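Local coordinates for Beta/alpha-amylase (Paenibacillus polymyxa, PDB 3VOC), which hydrolyses alpha-1,4-glucosidic linkages of polysaccharides, the part present being its calcium-binding family 14 beta-amylase domain, which releases maltose from non-reducing chain ends, at residues P124-S127 and G128-K131; N192-R195 and T196-D200; K243-L246 and S247-Q250; L253-H256 and L257-G261; L308-K311 and F312-A315. One frame throughout, in Å; residues are numbered along the deposited sequence.

In the fold
The five contacts are local, each confined to one helix or a helix start, in the helices outside the eight-stranded TIM barrel. Helix 240-268 carries contacts 3 and 4 and joins the others. At its beginning contact 3 packs against contact 2 on helix 188-202 (centres 11 Å apart, A197 CB to W248 CD1 3.5 Å). Further along, contact 4 meets contact 1 at the start of helix 127-144 (centres 10 Å apart) and contact 5 on helix 305-315 (centres 9 Å apart, L257 CD2 to F312 CD1 3.5 Å). The side chain of W126 is about 8 Å from the bound calcium ion, and that of F312 about 6 Å from K279, which probably binds substrate.

Contact 1: residues P124-S127 and G128-K131; sequences PLWS and GTGK
The six-membered ring of the W126 indole lies flat against the backbone of G128, whose CA stands 3.5 Å from the ring centroid and 7° off the ring normal, a CH-pi contact almost straight onto the face. G128 N rests over the same face, displaced toward the rim. T129 approaches obliquely, its backbone N 3.3 Å from W126 CE3. T129 OG1 sits beside W126 CB, and its hydrogen bond goes back to S123 O. The indole gets there because CG is anti to the backbone N (chi1 -178°), which swings the ring forward over the opening turn of helix 127-144, above G128. Glycine suits position 128, since a CB there would come about 2.5 Å from W126 CZ2. L99 of a loop and E107 and M108 of helix 105-108 also touch the indole. Cutting W126 down to an alanine would probably leave G128 CA without its aromatic platform and open a gap between this turn and helix 105-108. The polar side of the contact belongs to the backbone. T129 N donates to W126 O over 3.2 Å, with an N-H...O angle of 165°, from above the carbonyl plane. A water takes the G130 N-H at 2.9 Å and donates to W126 O. One carbonyl ahead of the helix thus serves two N-H groups of its first turn, one directly and one through water, while the indole packs on the peptide beside it.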
# COMPACT_ATOMS: atom_id res chain seq x y z
N PRO A 124 3.57 9.90 8.24
CA PRO A 124 2.93 9.53 9.51
C PRO A 124 3.42 10.40 10.67
O PRO A 124 2.74 10.50 11.69
CB PRO A 124 3.41 8.10 9.75
CG PRO A 124 3.75 7.57 8.42
CD PRO A 124 4.29 8.76 7.65
N LEU A 125 4.57 11.03 10.50
CA LEU A 125 5.13 11.86 11.56
C LEU A 125 4.46 13.22 11.70
O LEU A 125 4.68 13.90 12.70
CB LEU A 125 6.64 12.06 11.36
CG LEU A 125 7.48 10.78 11.31
CD1 LEU A 125 8.92 11.16 10.99
CD2 LEU A 125 7.40 9.96 12.59
N TRP A 126 3.68 13.63 10.71
CA TRP A 126 2.99 14.92 10.82
C TRP A 126 1.82 14.79 11.78
O TRP A 126 0.99 13.88 11.66
CB TRP A 126 2.52 15.45 9.46
CG TRP A 126 1.85 16.79 9.55
CD1 TRP A 126 2.27 17.87 10.29
CD2 TRP A 126 0.67 17.20 8.86
NE1 TRP A 126 1.40 18.93 10.11
CE2 TRP A 126 0.42 18.55 9.23
CE3 TRP A 126 -0.20 16.57 7.96
CZ2 TRP A 126 -0.68 19.27 8.74
CZ3 TRP A 126 -1.29 17.29 7.47
CH2 TRP A 126 -1.52 18.63 7.86
N SER A 127 1.76 15.70 12.75
CA SER A 127 0.66 15.74 13.72
C SER A 127 -0.71 15.77 13.04
O SER A 127 -1.69 15.26 13.59
CB SER A 127 0.82 16.95 14.66
OG SER A 127 0.90 18.18 13.94
N GLY A 128 -0.78 16.35 11.85
CA GLY A 128 -2.06 16.53 11.17
C GLY A 128 -2.53 15.40 10.27
O GLY A 128 -3.67 15.44 9.79
N THR A 129 -1.68 14.40 10.03
CA THR A 129 -2.05 13.30 9.11
C THR A 129 -3.28 12.53 9.61
O THR A 129 -4.25 12.38 8.87
CB THR A 129 -0.86 12.35 8.87
OG1 THR A 129 0.21 13.08 8.25
CG2 THR A 129 -1.28 11.18 7.93
N GLY A 130 -3.23 12.05 10.85
CA GLY A 130 -4.35 11.29 11.45
C GLY A 130 -5.65 12.07 11.42
O GLY A 130 -6.70 11.53 11.06
N LYS A 131 -5.56 13.35 11.77
CA LYS A 131 -6.73 14.23 11.81
C LYS A 131 -7.32 14.37 10.41
O LYS A 131 -8.52 14.21 10.24
CB LYS A 131 -6.36 15.62 12.37
CG LYS A 131 -7.56 16.56 12.50
CD LYS A 131 -7.18 17.92 13.08
CE LYS A 131 -8.43 18.78 13.27
NZ LYS A 131 -8.09 20.21 13.43
O HOH W 1 -0.77 11.48 12.19
O HOH W 2 -3.77 13.84 13.64

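Contact 2: residues N192-R195 and T196-D200; sequences NAFR and TAMND
Four successive backbone bonds of the i to i+4 kind, from T196 N to N192 O through N199 N to R195 O, tie N192-R195 to T196-D200 as regular alpha-helix within helix 188-202. On one flank F194 and M198, one turn apart, form a Met-aromatic contact. M198 CG lies over the face of the F194 ring, 4.1 Å from its centroid and 28° off the normal, and comes to 3.7 Å from F194 CE1. M198 SD is farther, 4.8 Å from the centroid in an oblique position. The phenylalanine ring reaches along the helix because CG is anti to the backbone N (chi1 180°), while M198 bends at its second and third torsions to stay beside it. This flank is buried against helix 240-268, where F194 meets Y241 and W248, and M198 also touches I208 and W212 of helix 205-212. With a serine in place of F194, M198 would probably lose its aromatic partner and be freer to turn, leaving a gap facing helix 240-268. Elsewhere on the helix the contacts are polar. R195 NH1 binds N192 OD1 at 2.9 Å in the guanidinium plane, and R195 NE donates to I222 O of a neighbouring loop. T196 grips the helix backbone twice: its N and its OG1 each lie 2.8 Å from N192 O, and they reach that oxygen from opposite faces of the carbonyl plane.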
# COMPACT_ATOMS: atom_id res chain seq x y z
N ASN A 192 14.83 13.82 14.14
CA ASN A 192 14.49 14.14 15.53
C ASN A 192 13.58 13.11 16.19
O ASN A 192 13.72 12.81 17.38
CB ASN A 192 13.93 15.56 15.62
CG ASN A 192 15.05 16.61 15.62
OD1 ASN A 192 16.15 16.36 16.13
ND2 ASN A 192 14.77 17.77 15.05
N ALA A 193 12.67 12.53 15.41
CA ALA A 193 11.80 11.49 15.93
C ALA A 193 12.62 10.25 16.31
O ALA A 193 12.35 9.62 17.32
CB ALA A 193 10.72 11.13 14.92
N PHE A 194 13.63 9.92 15.50
CA PHE A 194 14.52 8.80 15.83
C PHE A 194 15.35 9.11 17.08
O PHE A 194 15.49 8.25 17.95
CB PHE A 194 15.43 8.45 14.63
CG PHE A 194 16.41 7.29 14.88
CD1 PHE A 194 15.96 6.06 15.40
CD2 PHE A 194 17.76 7.42 14.56
CE1 PHE A 194 16.85 5.00 15.61
CE2 PHE A 194 18.67 6.35 14.76
CZ PHE A 194 18.21 5.14 15.28
N ARG A 195 15.89 10.33 17.17
CA ARG A 195 16.65 10.72 18.37
C ARG A 195 15.76 10.61 19.62
O ARG A 195 16.16 10.00 20.63
CB ARG A 195 17.18 12.16 18.22
CG ARG A 195 18.30 12.30 17.22
CD ARG A 195 18.55 13.75 16.81
NE ARG A 195 19.44 13.75 15.65
CZ ARG A 195 19.42 14.63 14.66
NH1 ARG A 195 18.54 15.62 14.65
NH2 ARG A 195 20.30 14.49 13.66
N THR A 196 14.57 11.19 19.54
CA THR A 196 13.62 11.16 20.65
C THR A 196 13.25 9.72 21.01
O THR A 196 13.21 9.35 22.20
CB THR A 196 12.36 12.01 20.33
OG1 THR A 196 12.77 13.32 19.97
CG2 THR A 196 11.44 12.11 21.54
N ALA A 197 12.99 8.90 20.00
CA ALA A 197 12.68 7.49 20.24
C ALA A 197 13.82 6.77 20.98
O ALA A 197 13.57 5.94 21.88
CB ALA A 197 12.38 6.77 18.92
N MET A 198 15.07 7.09 20.65
CA MET A 198 16.19 6.42 21.33
C MET A 198 16.43 6.96 22.74
O MET A 198 16.78 6.21 23.66
CB MET A 198 17.47 6.49 20.50
CG MET A 198 17.36 5.72 19.17
SD MET A 198 16.96 3.97 19.36
CE MET A 198 15.18 3.98 19.01
N ASN A 199 16.26 8.27 22.91
CA ASN A 199 16.29 8.87 24.25
C ASN A 199 15.20 8.31 25.17
O ASN A 199 15.48 7.98 26.33
CB ASN A 199 16.18 10.39 24.16
CG ASN A 199 16.71 11.08 25.42
OD1 ASN A 199 17.87 10.92 25.79
ND2 ASN A 199 15.85 11.86 26.07
N ASP A 200 13.99 8.19 24.66
CA ASP A 200 12.89 7.54 25.39
C ASP A 200 13.16 6.08 25.70
O ASP A 200 12.84 5.61 26.80
CB ASP A 200 11.57 7.65 24.61
CG ASP A 200 11.03 9.06 24.60
OD1 ASP A 200 11.56 9.90 25.35
OD2 ASP A 200 10.09 9.33 23.82

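Contact 3: residues K243-L246 and S247-Q250; sequences KDFL and SWYQ
F245 meets two aromatic side chains one turn further along its helix, W248 and Y249. Its CE1 comes 3.8 Å from W248 CZ3, at the edge of the indole and near its plane, while the approach to the phenyl ring is oblique. Its CZ lies over the face of the Y249 ring, 3.9 Å from CD1. The F245 and Y249 side chains run alongside each other and point the same way, their planes 25° apart, but with centroids 5.2 Å apart the rings are slid so far that they barely overlap. Y249 CB in turn sits over the F245 ring, toward its rim. In all three residues CG is anti to the backbone N (F245 chi1 168°), which carries F245 along the helix to the positions three and four residues later. The W248 ring also presents its edge to F245 O, with CE3 at 3.8 Å in the plane of the indole. Beneath the rings the backbone bonds are regular, among them Y249 N to F245 O at 2.8 Å. The next shell fixes the ends of the side chains. Y249 OH is bonded to A299 O and Q184 N, which holds the phenol in place. P224 and P225 touch F245, and A193 and A197 of helix 188-202 touch W248. D244, buried nearby, makes a salt bridge to K201 and hydrogen bonds to Y202 and W212, so its charge is probably well compensated. This is aromatic i, i+3 and i, i+4 packing on a barrel helix, in the long segment of a beta-alpha barrel that leads from strand 153-156 to strand 275-279.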
# COMPACT_ATOMS: atom_id res chain seq x y z
N LYS A 243 19.83 -2.43 14.18
CA LYS A 243 18.57 -3.04 14.60
C LYS A 243 17.64 -2.01 15.22
O LYS A 243 16.45 -2.03 14.95
CB LYS A 243 18.80 -4.21 15.56
CG LYS A 243 19.40 -5.46 14.90
CD LYS A 243 19.82 -6.50 15.95
CE LYS A 243 19.86 -7.91 15.34
NZ LYS A 243 20.65 -7.98 14.07
N ASP A 244 18.17 -1.14 16.07
CA ASP A 244 17.38 -0.04 16.62
C ASP A 244 16.82 0.87 15.52
O ASP A 244 15.66 1.28 15.58
CB ASP A 244 18.18 0.79 17.64
CG ASP A 244 17.98 0.31 19.06
OD1 ASP A 244 16.85 -0.11 19.41
OD2 ASP A 244 18.94 0.37 19.86
N PHE A 245 17.66 1.21 14.54
CA PHE A 245 17.19 2.07 13.46
C PHE A 245 16.06 1.39 12.66
O PHE A 245 15.00 1.99 12.43
CB PHE A 245 18.30 2.51 12.49
CG PHE A 245 17.76 3.15 11.24
CD1 PHE A 245 17.16 4.41 11.30
CD2 PHE A 245 17.79 2.48 10.02
CE1 PHE A 245 16.61 5.00 10.18
CE2 PHE A 245 17.24 3.07 8.88
CZ PHE A 245 16.65 4.34 8.97
N LEU A 246 16.28 0.15 12.23
CA LEU A 246 15.31 -0.55 11.40
C LEU A 246 14.03 -0.84 12.14
O LEU A 246 12.96 -0.75 11.55
CB LEU A 246 15.89 -1.87 10.86
CG LEU A 246 16.87 -1.76 9.70
CD1 LEU A 246 17.35 -3.15 9.31
CD2 LEU A 246 16.22 -1.06 8.50
N SER A 247 14.13 -1.20 13.42
CA SER A 247 12.93 -1.41 14.24
C SER A 247 12.12 -0.13 14.38
O SER A 247 10.88 -0.15 14.24
CB SER A 247 13.30 -1.96 15.63
OG SER A 247 12.13 -2.21 16.38
N TRP A 248 12.81 0.98 14.64
CA TRP A 248 12.13 2.28 14.74
C TRP A 248 11.49 2.68 13.40
O TRP A 248 10.36 3.15 13.34
CB TRP A 248 13.09 3.39 15.21
CG TRP A 248 12.49 4.76 14.98
CD1 TRP A 248 11.56 5.40 15.77
CD2 TRP A 248 12.72 5.62 13.86
NE1 TRP A 248 11.22 6.61 15.22
CE2 TRP A 248 11.92 6.78 14.05
CE3 TRP A 248 13.54 5.54 12.71
CZ2 TRP A 248 11.91 7.84 13.13
CZ3 TRP A 248 13.52 6.59 11.81
CH2 TRP A 248 12.72 7.74 12.03
N TYR A 249 12.25 2.50 12.33
CA TYR A 249 11.83 2.85 10.98
C TYR A 249 10.52 2.13 10.66
O TYR A 249 9.55 2.76 10.20
CB TYR A 249 12.95 2.43 10.03
CG TYR A 249 12.87 2.92 8.60
CD1 TYR A 249 12.79 4.29 8.30
CD2 TYR A 249 12.93 2.01 7.54
CE1 TYR A 249 12.77 4.73 6.96
CE2 TYR A 249 12.90 2.44 6.21
CZ TYR A 249 12.81 3.79 5.93
OH TYR A 249 12.76 4.19 4.60
N GLN A 250 10.47 0.83 10.95
CA GLN A 250 9.24 0.05 10.81
C GLN A 250 8.14 0.50 11.77
O GLN A 250 6.97 0.60 11.35
CB GLN A 250 9.49 -1.46 10.95
CG GLN A 250 8.19 -2.29 10.82
CD GLN A 250 8.42 -3.78 10.69
OE1 GLN A 250 9.28 -4.22 9.93
NE2 GLN A 250 7.64 -4.56 11.44

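Contact 4: residues L253-H256 and L257-G261; sequences LEKH and LGVIG
Helix 240-268, which precedes barrel strand 275-279, brings H256 and I260 together across one turn. I260 CG2 lies over a face of the imidazole, 3.9 Å from the ring centroid and 27° off its normal, in a CH-pi contact that is closest at H256 CE1, 3.5 Å away. The ring reaches forward along the helix because H256 CG is anti to its backbone N (chi1 -177°). I260 takes a less common rotamer, with CG1 between its backbone N and carbonyl carbon (chi1 69°). That torsion sets CG1 3.4 Å from H256 O and leaves the methyl CG2 to meet the ring. The two residues are also joined through the backbone, I260 N donating to H256 O at 2.9 Å with an N-H...O angle of 170°. On another flank V259 CG2 packs at 3.3 Å from K255 O. E254 turns its carboxylate to R307, in a salt bridge, and to Q250 NE2. Around these residues the helix is wedged between two neighbours: H256 and I260 face T129, Y133 and Y137 of helix 127-144, while L257 faces K311 and F312 of helix 305-315.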
# COMPACT_ATOMS: atom_id res chain seq x y z
N LEU A 253 5.67 3.20 10.51
CA LEU A 253 4.60 2.62 9.69
C LEU A 253 3.56 1.90 10.53
O LEU A 253 2.36 2.02 10.28
CB LEU A 253 5.17 1.66 8.64
CG LEU A 253 6.16 2.26 7.64
CD1 LEU A 253 6.77 1.15 6.77
CD2 LEU A 253 5.47 3.32 6.75
N GLU A 254 4.02 1.15 11.53
CA GLU A 254 3.09 0.38 12.37
C GLU A 254 2.16 1.31 13.16
O GLU A 254 0.95 1.06 13.23
CB GLU A 254 3.84 -0.55 13.33
CG GLU A 254 4.60 -1.66 12.62
CD GLU A 254 5.59 -2.36 13.53
OE1 GLU A 254 6.20 -1.70 14.39
OE2 GLU A 254 5.80 -3.57 13.37
N LYS A 255 2.71 2.38 13.72
CA LYS A 255 1.88 3.34 14.45
C LYS A 255 0.89 4.02 13.50
O LYS A 255 -0.28 4.23 13.85
CB LYS A 255 2.73 4.38 15.17
CG LYS A 255 1.87 5.38 15.96
CD LYS A 255 2.70 6.25 16.89
CE LYS A 255 1.82 7.25 17.65
NZ LYS A 255 2.63 8.30 18.33
N HIS A 256 1.36 4.32 12.29
CA HIS A 256 0.51 4.91 11.28
C HIS A 256 -0.67 3.98 10.96
O HIS A 256 -1.81 4.43 10.87
CB HIS A 256 1.34 5.21 10.02
CG HIS A 256 0.57 5.90 8.93
ND1 HIS A 256 -0.07 7.11 9.11
CD2 HIS A 256 0.36 5.55 7.64
CE1 HIS A 256 -0.65 7.46 7.99
NE2 HIS A 256 -0.42 6.53 7.08
N LEU A 257 -0.38 2.69 10.78
CA LEU A 257 -1.43 1.71 10.51
C LEU A 257 -2.47 1.71 11.63
O LEU A 257 -3.67 1.68 11.37
CB LEU A 257 -0.84 0.31 10.35
CG LEU A 257 -1.79 -0.80 9.87
CD1 LEU A 257 -2.20 -0.55 8.41
CD2 LEU A 257 -1.10 -2.17 10.03
N GLY A 258 -1.98 1.76 12.87
CA GLY A 258 -2.84 1.84 14.06
C GLY A 258 -3.74 3.07 14.03
O GLY A 258 -4.95 2.99 14.32
N VAL A 259 -3.15 4.21 13.70
CA VAL A 259 -3.88 5.47 13.67
C VAL A 259 -4.98 5.46 12.58
O VAL A 259 -6.13 5.78 12.86
CB VAL A 259 -2.91 6.66 13.46
CG1 VAL A 259 -3.68 7.94 13.11
CG2 VAL A 259 -2.06 6.86 14.72
N ILE A 260 -4.62 5.06 11.36
CA ILE A 260 -5.58 5.10 10.25
C ILE A 260 -6.61 3.99 10.38
O ILE A 260 -7.77 4.18 10.03
CB ILE A 260 -4.89 5.12 8.85
CG1 ILE A 260 -4.19 3.79 8.54
CG2 ILE A 260 -3.90 6.30 8.81
CD1 ILE A 260 -3.51 3.73 7.15
N GLY A 261 -6.20 2.86 10.94
CA GLY A 261 -7.11 1.75 11.20
C GLY A 261 -8.18 2.16 12.21
O GLY A 261 -9.35 1.85 12.04

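Contact 5: residues L308-K311 and F312-A315; sequences LIQK and FKDA
F312 and L308 sit one turn apart on helix 305-315, the helix that leads into strand 318-321 of the TIM barrel. Of the backbone bonds, the one from F312 N to L308 O is weak, at 3.4 Å, and the next, K313 N to I309 O, spans 3.2 Å. The two that follow are shorter, D314 N reaching Q310 O and A315 N reaching K311 O, each at 2.8 Å. The F312 ring meets the backbone with its edge: CD1 lies 3.5 Å from L308 O, with that oxygen in the ring plane. CG of F312 is anti to its carbonyl carbon (chi1 -85°), which turns the ring back alongside the preceding turn, and F312 CB packs 3.3 Å from I309 O. Apolar packing continues beyond the helix, F312 meeting I280 of a loop and L319 of strand 318-321, while I309 faces V345, I348 and A349 of helix 338-352. The charged contacts lie on a more exposed side. The ammonium of K311 stays 5.4 Å, NZ to OD2, from the D314 carboxylate, and a water joins the two; because K311 has two conformers, this bridge is tentative. K313 NZ is bonded to K352 O of helix 338-352. A315 CB lies 3.3 Å from K311 O, on the backbone of the previous turn.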
# COMPACT_ATOMS: atom_id res chain seq x y z
N LEU A 308 5.03 -6.85 11.69
CA LEU A 308 4.21 -5.97 10.87
C LEU A 308 2.82 -6.57 10.69
O LEU A 308 1.81 -5.86 10.80
CB LEU A 308 4.87 -5.76 9.50
CG LEU A 308 4.14 -4.81 8.53
CD1 LEU A 308 4.03 -3.39 9.09
CD2 LEU A 308 4.87 -4.76 7.21
N ILE A 309 2.77 -7.88 10.44
CA ILE A 309 1.49 -8.55 10.19
C ILE A 309 0.70 -8.67 11.48
O ILE A 309 -0.52 -8.56 11.48
CB ILE A 309 1.68 -9.89 9.40
CG1 ILE A 309 2.20 -9.57 7.99
CG2 ILE A 309 0.36 -10.64 9.24
CD1 ILE A 309 2.84 -10.79 7.26
N GLN A 310 1.41 -8.83 12.61
CA GLN A 310 0.78 -8.73 13.93
C GLN A 310 0.02 -7.40 14.13
O GLN A 310 -1.05 -7.38 14.76
CB GLN A 310 1.79 -8.93 15.06
CG GLN A 310 1.14 -8.92 16.48
CD GLN A 310 0.09 -10.00 16.67
OE1 GLN A 310 -1.01 -9.74 17.20
NE2 GLN A 310 0.41 -11.22 16.24
N LYS A 311 0.58 -6.30 13.60
CA LYS A 311 -0.08 -5.00 13.71
C LYS A 311 -1.39 -4.96 12.91
O LYS A 311 -2.35 -4.32 13.34
CB LYS A 311 0.86 -3.86 13.30
CG LYS A 311 0.34 -2.47 13.62
CD LYS A 311 0.45 -2.14 15.12
CE LYS A 311 -0.05 -0.74 15.42
NZ LYS A 311 -0.38 -0.62 16.88
N PHE A 312 -1.43 -5.64 11.76
CA PHE A 312 -2.69 -5.80 11.02
C PHE A 312 -3.74 -6.49 11.90
O PHE A 312 -4.87 -6.03 12.00
CB PHE A 312 -2.49 -6.59 9.71
CG PHE A 312 -2.06 -5.73 8.56
CD1 PHE A 312 -0.74 -5.28 8.47
CD2 PHE A 312 -2.98 -5.35 7.58
CE1 PHE A 312 -0.33 -4.47 7.42
CE2 PHE A 312 -2.58 -4.54 6.50
CZ PHE A 312 -1.24 -4.10 6.42
N LYS A 313 -3.34 -7.59 12.54
CA LYS A 313 -4.24 -8.33 13.42
C LYS A 313 -4.72 -7.43 14.55
O LYS A 313 -5.92 -7.39 14.83
CB LYS A 313 -3.53 -9.54 14.02
CG LYS A 313 -4.47 -10.51 14.73
CD LYS A 313 -3.73 -11.78 15.14
CE LYS A 313 -4.63 -12.81 15.85
NZ LYS A 313 -5.79 -13.20 15.01
N ASP A 314 -3.78 -6.73 15.19
CA ASP A 314 -4.12 -5.84 16.32
C ASP A 314 -5.06 -4.72 15.90
O ASP A 314 -5.97 -4.36 16.65
CB ASP A 314 -2.86 -5.23 16.96
CG ASP A 314 -1.98 -6.26 17.65
OD1 ASP A 314 -2.43 -7.41 17.91
OD2 ASP A 314 -0.82 -5.91 17.94
N ALA A 315 -4.84 -4.17 14.70
CA ALA A 315 -5.69 -3.08 14.19
C ALA A 315 -7.00 -3.59 13.60
O ALA A 315 -7.87 -2.79 13.20
CB ALA A 315 -4.93 -2.24 13.17
O HOH W 3 -0.24 -3.26 18.58